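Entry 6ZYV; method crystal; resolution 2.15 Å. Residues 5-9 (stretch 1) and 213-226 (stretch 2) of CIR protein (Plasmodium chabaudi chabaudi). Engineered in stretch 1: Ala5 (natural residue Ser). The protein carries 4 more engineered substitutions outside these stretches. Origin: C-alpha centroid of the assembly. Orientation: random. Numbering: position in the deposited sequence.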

ATOM      1  N   ALA A   5      -1.532 -14.799  -1.103  1.00 71.77           N
ATOM      2  CA  ALA A   5      -1.692 -14.938  -2.556  1.00 72.33           C
ATOM      3  C   ALA A   5      -0.686 -14.036  -3.332  1.00 71.77           C
ATOM      4  O   ALA A   5      -0.070 -13.135  -2.738  1.00 71.20           O
ATOM      5  CB  ALA A   5      -3.138 -14.601  -2.944  1.00 72.81           C
ATOM      6  N   ASP A   6      -0.545 -14.258  -4.671  1.00 71.37           N
ATOM      7  CA  ASP A   6       0.330 -13.466  -5.541  1.00 70.46           C
ATOM      8  C   ASP A   6      -0.201 -12.036  -5.781  1.00 68.46           C
ATOM      9  O   ASP A   6       0.226 -11.383  -6.728  1.00 68.76           O
ATOM     10  CB  ASP A   6       0.540 -14.206  -6.878  1.00 73.33           C
ATOM     11  CG  ASP A   6       1.729 -13.756  -7.720  1.00 79.02           C
ATOM     12  OD1 ASP A   6       2.703 -13.215  -7.139  1.00 77.84           O
ATOM     13  OD2 ASP A   6       1.686 -13.952  -8.970  1.00 83.49           O
ATOM     14  N   ASN A   7      -1.108 -11.547  -4.909  1.00 66.21           N
ATOM     15  CA  ASN A   7      -1.745 -10.236  -4.990  1.00 64.37           C
ATOM     16  C   ASN A   7      -0.764  -9.084  -5.061  1.00 61.01           C
ATOM     17  O   ASN A   7      -1.091  -8.068  -5.679  1.00 61.42           O
ATOM     18  CB  ASN A   7      -2.737 -10.029  -3.832  1.00 66.08           C
ATOM     19  CG  ASN A   7      -2.109  -9.929  -2.453  1.00 70.65           C
ATOM     20  OD1 ASN A   7      -1.491  -8.920  -2.081  1.00 72.95           O
ATOM     21  ND2 ASN A   7      -2.222 -10.983  -1.668  1.00 71.37           N
ATOM     22  N   LEU A   8       0.429  -9.225  -4.433  1.00 57.72           N
ATOM     23  CA  LEU A   8       1.423  -8.145  -4.449  1.00 55.03           C
ATOM     24  C   LEU A   8       1.931  -7.814  -5.821  1.00 53.19           C
ATOM     25  O   LEU A   8       2.304  -6.676  -6.063  1.00 53.14           O
ATOM     26  CB  LEU A   8       2.600  -8.356  -3.491  1.00 54.30           C
ATOM     27  CG  LEU A   8       2.360  -8.101  -2.021  1.00 54.38           C
ATOM     28  CD1 LEU A   8       3.643  -8.061  -1.278  1.00 54.46           C
ATOM     29  CD2 LEU A   8       1.689  -6.772  -1.777  1.00 54.61           C
ATOM     30  N   LYS A   9       1.872  -8.761  -6.756  1.00 52.67           N
ATOM     31  CA  LYS A   9       2.227  -8.545  -8.154  1.00 53.47           C
ATOM     32  C   LYS A   9       1.444  -7.330  -8.716  1.00 52.60           C
ATOM     33  O   LYS A   9       2.040  -6.438  -9.311  1.00 53.31           O
ATOM     34  CB  LYS A   9       1.897  -9.821  -8.954  1.00 56.30           C
ATOM     35  CG  LYS A   9       2.139  -9.723 -10.446  1.00 62.32           C
ATOM     36  CD  LYS A   9       1.763 -11.036 -11.128  1.00 68.72           C
ATOM     37  CE  LYS A   9       2.049 -11.029 -12.618  1.00 73.65           C
ATOM     38  NZ  LYS A   9       1.502 -12.242 -13.293  1.00 76.43           N
TER
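Stretch 2 (213-226) PILSNGYDNLIKKC

How does stretch 2 lie on stretch 1? Residues 213-226 are helical throughout; from Asn217 N onward, each backbone NH donates to the carbonyl four residues earlier, such as Asn221 N to Asn217 O at 2.9 Å. Stretch 1 begins as an irregular segment and is helical by Leu8, with Lys9 N bonded to Asp6 O at 3.1 Å. Stretch 1 lies obliquely across the helix: Asp6 lies nearest Asn221, with CA atoms 6.1 Å apart, and Leu8 nearest Gly218, three residues earlier in stretch 2, with CA atoms 6.5 Å apart. The contact is small, burying 262 Å² in all.

What does Asn221 do at the centre? Its CA-to-CB bond points toward stretch 1, and a t rotamer at chi1 (177°) with chi2 near 80° carries the amide to Asp6. Asn221 ND2 donates a hydrogen bond to Asp6 OD1, 2.9 Å long with an angle of 151° at the hydrogen. Asp6 sets its CA-to-CB bond sideways, yet its own t rotamer (chi1 -162°) places the carboxylate within reach of that amide. The other end of the Asn221 amide turns to the backbone: Asn221 OD1 is 3.6 Å from C of Ala5, an engineered residue. Asn221 OD1 also comes within 3.4 Å of Asp6 N, but the angle is too poor for a hydrogen bond.

How does Lys225 approach the same carboxylate? One turn beyond Asn221, its CA-to-CB bond also points toward stretch 1. Two successive m torsions, chi1 -67° and chi2 -62°, bend the chain near its root; chi3 and chi4 are then t, so the outer part is extended. Its aliphatic portion passes Asp6, with Lys225 CE 3.6 Å from Asp6 CG. Lys225 NZ stays 4.0 Å from Asp6 OD2, beyond a salt bridge, so the opposite charges are merely near each other.

Why can Leu8 come so close to the helix? Its CA-to-CB bond points toward stretch 2, and its m,t rotamer (chi1 -77°, chi2 -168°) brings Leu8 CD1 to 3.5 Å from Gly218 CA. Glycine leaves the helix surface bare here: an ideal CB on Gly218 would fall only 2.6 Å from Leu8 CD1, a clash. The same methyl reaches back along the helix, with Leu8 CD1 4.2 Å from Ile214 O, a carbonyl already engaged by Gly218 N at 3.2 Å. The contact thus passes from a polar end at Asp6 to a buried, apolar packing at Leu8.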

ATOM      1  N   PRO A 213       1.937  -9.104   8.618  1.00 38.23           N
ATOM      2  CA  PRO A 213       1.502  -9.951   7.480  1.00 38.42           C
ATOM      3  C   PRO A 213       1.723  -9.385   6.074  1.00 38.91           C
ATOM      4  O   PRO A 213       1.865 -10.159   5.142  1.00 39.92           O
ATOM      5  CB  PRO A 213       0.017 -10.187   7.754  1.00 38.71           C
ATOM      6  CG  PRO A 213      -0.067 -10.132   9.241  1.00 39.58           C
ATOM      7  CD  PRO A 213       0.868  -9.008   9.628  1.00 37.53           C
ATOM      8  N   ILE A 214       1.788  -8.069   5.909  1.00 38.72           N
ATOM      9  CA  ILE A 214       2.082  -7.444   4.615  1.00 40.19           C
ATOM     10  C   ILE A 214       3.461  -7.954   4.089  1.00 42.23           C
ATOM     11  O   ILE A 214       3.590  -8.359   2.926  1.00 43.14           O
ATOM     12  CB  ILE A 214       2.117  -5.896   4.801  1.00 40.44           C
ATOM     13  CG1 ILE A 214       0.726  -5.313   5.121  1.00 41.14           C
ATOM     14  CG2 ILE A 214       2.768  -5.201   3.613  1.00 41.04           C
ATOM     15  CD1 ILE A 214       0.783  -3.903   5.754  1.00 41.97           C
ATOM     16  N   LEU A 215       4.471  -7.961   4.982  1.00 41.97           N
ATOM     17  CA  LEU A 215       5.801  -8.409   4.616  1.00 42.38           C
ATOM     18  C   LEU A 215       5.946  -9.915   4.709  1.00 42.71           C
ATOM     19  O   LEU A 215       6.600 -10.481   3.837  1.00 43.82           O
ATOM     20  CB  LEU A 215       6.852  -7.745   5.522  1.00 42.41           C
ATOM     21  CG  LEU A 215       6.856  -6.229   5.570  1.00 43.16           C
ATOM     22  CD1 LEU A 215       7.935  -5.727   6.537  1.00 43.59           C
ATOM     23  CD2 LEU A 215       7.045  -5.633   4.185  1.00 43.48           C
ATOM     24  N   SER A 216       5.412 -10.562   5.767  1.00 41.60           N
ATOM     25  CA  SER A 216       5.596 -12.006   5.894  1.00 42.25           C
ATOM     26  C   SER A 216       4.860 -12.778   4.811  1.00 42.55           C
ATOM     27  O   SER A 216       5.455 -13.698   4.261  1.00 42.96           O
ATOM     28  CB  SER A 216       5.290 -12.526   7.290  1.00 43.84           C
ATOM     29  OG  SER A 216       3.941 -12.302   7.627  1.00 49.20           O
ATOM     30  N   ASN A 217       3.616 -12.393   4.461  1.00 41.74           N
ATOM     31  CA  ASN A 217       2.910 -13.073   3.377  1.00 42.22           C
ATOM     32  C   ASN A 217       3.526 -12.672   2.031  1.00 41.73           C
ATOM     33  O   ASN A 217       3.728 -13.538   1.178  1.00 42.19           O
ATOM     34  CB  ASN A 217       1.412 -12.781   3.388  1.00 43.84           C
ATOM     35  CG  ASN A 217       0.711 -13.287   4.625  1.00 48.51           C
ATOM     36  OD1 ASN A 217       1.075 -14.300   5.207  1.00 51.03           O
ATOM     37  ND2 ASN A 217      -0.321 -12.586   5.050  1.00 49.21           N
ATOM     38  N   GLY A 218       3.865 -11.391   1.879  1.00 40.57           N
ATOM     39  CA  GLY A 218       4.473 -10.890   0.653  1.00 40.68           C
ATOM     40  C   GLY A 218       5.801 -11.529   0.291  1.00 40.64           C
ATOM     41  O   GLY A 218       6.020 -11.888  -0.865  1.00 40.88           O
ATOM     42  N   TYR A 219       6.687 -11.682   1.274  1.00 39.95           N
ATOM     43  CA  TYR A 219       7.982 -12.315   1.095  1.00 41.30           C
ATOM     44  C   TYR A 219       7.810 -13.827   0.823  1.00 42.42           C
ATOM     45  O   TYR A 219       8.414 -14.347  -0.106  1.00 42.38           O
ATOM     46  CB  TYR A 219       8.883 -12.083   2.322  1.00 41.00           C
ATOM     47  CG  TYR A 219      10.241 -12.736   2.192  1.00 41.89           C
ATOM     48  CD1 TYR A 219      11.177 -12.265   1.282  1.00 42.98           C
ATOM     49  CD2 TYR A 219      10.570 -13.858   2.947  1.00 42.43           C
ATOM     50  CE1 TYR A 219      12.420 -12.876   1.147  1.00 44.23           C
ATOM     51  CE2 TYR A 219      11.799 -14.483   2.812  1.00 43.34           C
ATOM     52  CZ  TYR A 219      12.722 -13.993   1.907  1.00 44.92           C
ATOM     53  OH  TYR A 219      13.931 -14.632   1.753  1.00 46.93           O
ATOM     54  N   ASP A 220       6.935 -14.509   1.574  1.00 43.38           N
ATOM     55  CA  ASP A 220       6.670 -15.932   1.382  1.00 45.77           C
ATOM     56  C   ASP A 220       6.162 -16.197  -0.036  1.00 45.63           C
ATOM     57  O   ASP A 220       6.640 -17.122  -0.696  1.00 46.39           O
ATOM     58  CB  ASP A 220       5.636 -16.449   2.403  1.00 51.39           C
ATOM     59  CG  ASP A 220       6.169 -16.747   3.797  1.00 65.42           C
ATOM     60  OD1 ASP A 220       7.425 -16.761   3.974  1.00 68.51           O
ATOM     61  OD2 ASP A 220       5.334 -16.945   4.724  1.00 70.69           O
ATOM     62  N   ASN A 221       5.248 -15.347  -0.528  1.00 44.24           N
ATOM     63  CA  ASN A 221       4.731 -15.529  -1.875  1.00 44.24           C
ATOM     64  C   ASN A 221       5.829 -15.266  -2.903  1.00 44.00           C
ATOM     65  O   ASN A 221       5.938 -16.006  -3.877  1.00 44.12           O
ATOM     66  CB  ASN A 221       3.490 -14.679  -2.141  1.00 45.12           C
ATOM     67  CG  ASN A 221       3.020 -14.827  -3.583  1.00 51.17           C
ATOM     68  OD1 ASN A 221       2.353 -15.820  -3.940  1.00 54.74           O
ATOM     69  ND2 ASN A 221       3.426 -13.891  -4.464  1.00 49.62           N
ATOM     70  N   LEU A 222       6.638 -14.221  -2.688  1.00 43.48           N
ATOM     71  CA  LEU A 222       7.702 -13.877  -3.626  1.00 44.41           C
ATOM     72  C   LEU A 222       8.704 -15.059  -3.853  1.00 45.80           C
ATOM     73  O   LEU A 222       8.974 -15.431  -5.004  1.00 46.40           O
ATOM     74  CB  LEU A 222       8.413 -12.596  -3.148  1.00 43.76           C
ATOM     75  CG  LEU A 222       9.458 -11.909  -4.053  1.00 46.04           C
ATOM     76  CD1 LEU A 222      10.863 -12.490  -3.840  1.00 48.00           C
ATOM     77  CD2 LEU A 222       9.039 -11.865  -5.523  1.00 46.11           C
ATOM     78  N   ILE A 223       9.197 -15.659  -2.766  1.00 45.36           N
ATOM     79  CA  ILE A 223      10.173 -16.726  -2.885  1.00 46.63           C
ATOM     80  C   ILE A 223       9.549 -18.011  -3.453  1.00 47.95           C
ATOM     81  O   ILE A 223      10.228 -18.733  -4.185  1.00 48.67           O
ATOM     82  CB  ILE A 223      10.980 -16.934  -1.578  1.00 46.45           C
ATOM     83  CG1 ILE A 223      10.122 -17.497  -0.427  1.00 46.79           C
ATOM     84  CG2 ILE A 223      11.672 -15.621  -1.193  1.00 46.26           C
ATOM     85  CD1 ILE A 223      10.889 -17.623   0.974  1.00 47.69           C
ATOM     86  N   LYS A 224       8.254 -18.256  -3.196  1.00 47.75           N
ATOM     87  CA  LYS A 224       7.551 -19.378  -3.796  1.00 49.01           C
ATOM     88  C   LYS A 224       7.484 -19.165  -5.330  1.00 50.17           C
ATOM     89  O   LYS A 224       7.629 -20.122  -6.072  1.00 51.15           O
ATOM     90  CB  LYS A 224       6.118 -19.490  -3.243  1.00 50.57           C
ATOM     91  CG  LYS A 224       6.027 -20.116  -1.857  1.00 55.38           C
ATOM     92  CD  LYS A 224       4.595 -20.040  -1.323  1.00 59.45           C
ATOM     93  CE  LYS A 224       4.420 -20.718   0.015  1.00 64.06           C
ATOM     94  NZ  LYS A 224       2.980 -20.788   0.411  1.00 66.20           N
ATOM     95  N   LYS A 225       7.257 -17.910  -5.796  1.00 49.84           N
ATOM     96  CA  LYS A 225       7.176 -17.590  -7.221  1.00 50.63           C
ATOM     97  C   LYS A 225       8.550 -17.678  -7.887  1.00 51.49           C
ATOM     98  O   LYS A 225       8.647 -18.201  -8.986  1.00 52.77           O
ATOM     99  CB  LYS A 225       6.506 -16.219  -7.486  1.00 51.42           C
ATOM    100  CG  LYS A 225       5.019 -16.160  -7.119  1.00 52.96           C
ATOM    101  CD  LYS A 225       4.161 -17.147  -7.935  1.00 56.62           C
ATOM    102  CE  LYS A 225       2.718 -17.227  -7.462  1.00 59.36           C
ATOM    103  NZ  LYS A 225       1.841 -17.959  -8.434  1.00 62.45           N
ATOM    104  N   CYS A 226       9.620 -17.228  -7.217  1.00 51.04           N
ATOM    105  CA  CYS A 226      10.975 -17.360  -7.765  1.00 52.00           C
ATOM    106  C   CYS A 226      11.334 -18.814  -7.922  1.00 53.29           C
ATOM    107  O   CYS A 226      11.870 -19.191  -8.959  1.00 55.43           O
ATOM    108  CB  CYS A 226      11.997 -16.632  -6.906  1.00 52.11           C
ATOM    109  SG  CYS A 226      11.922 -14.831  -7.055  1.00 55.02           S
TER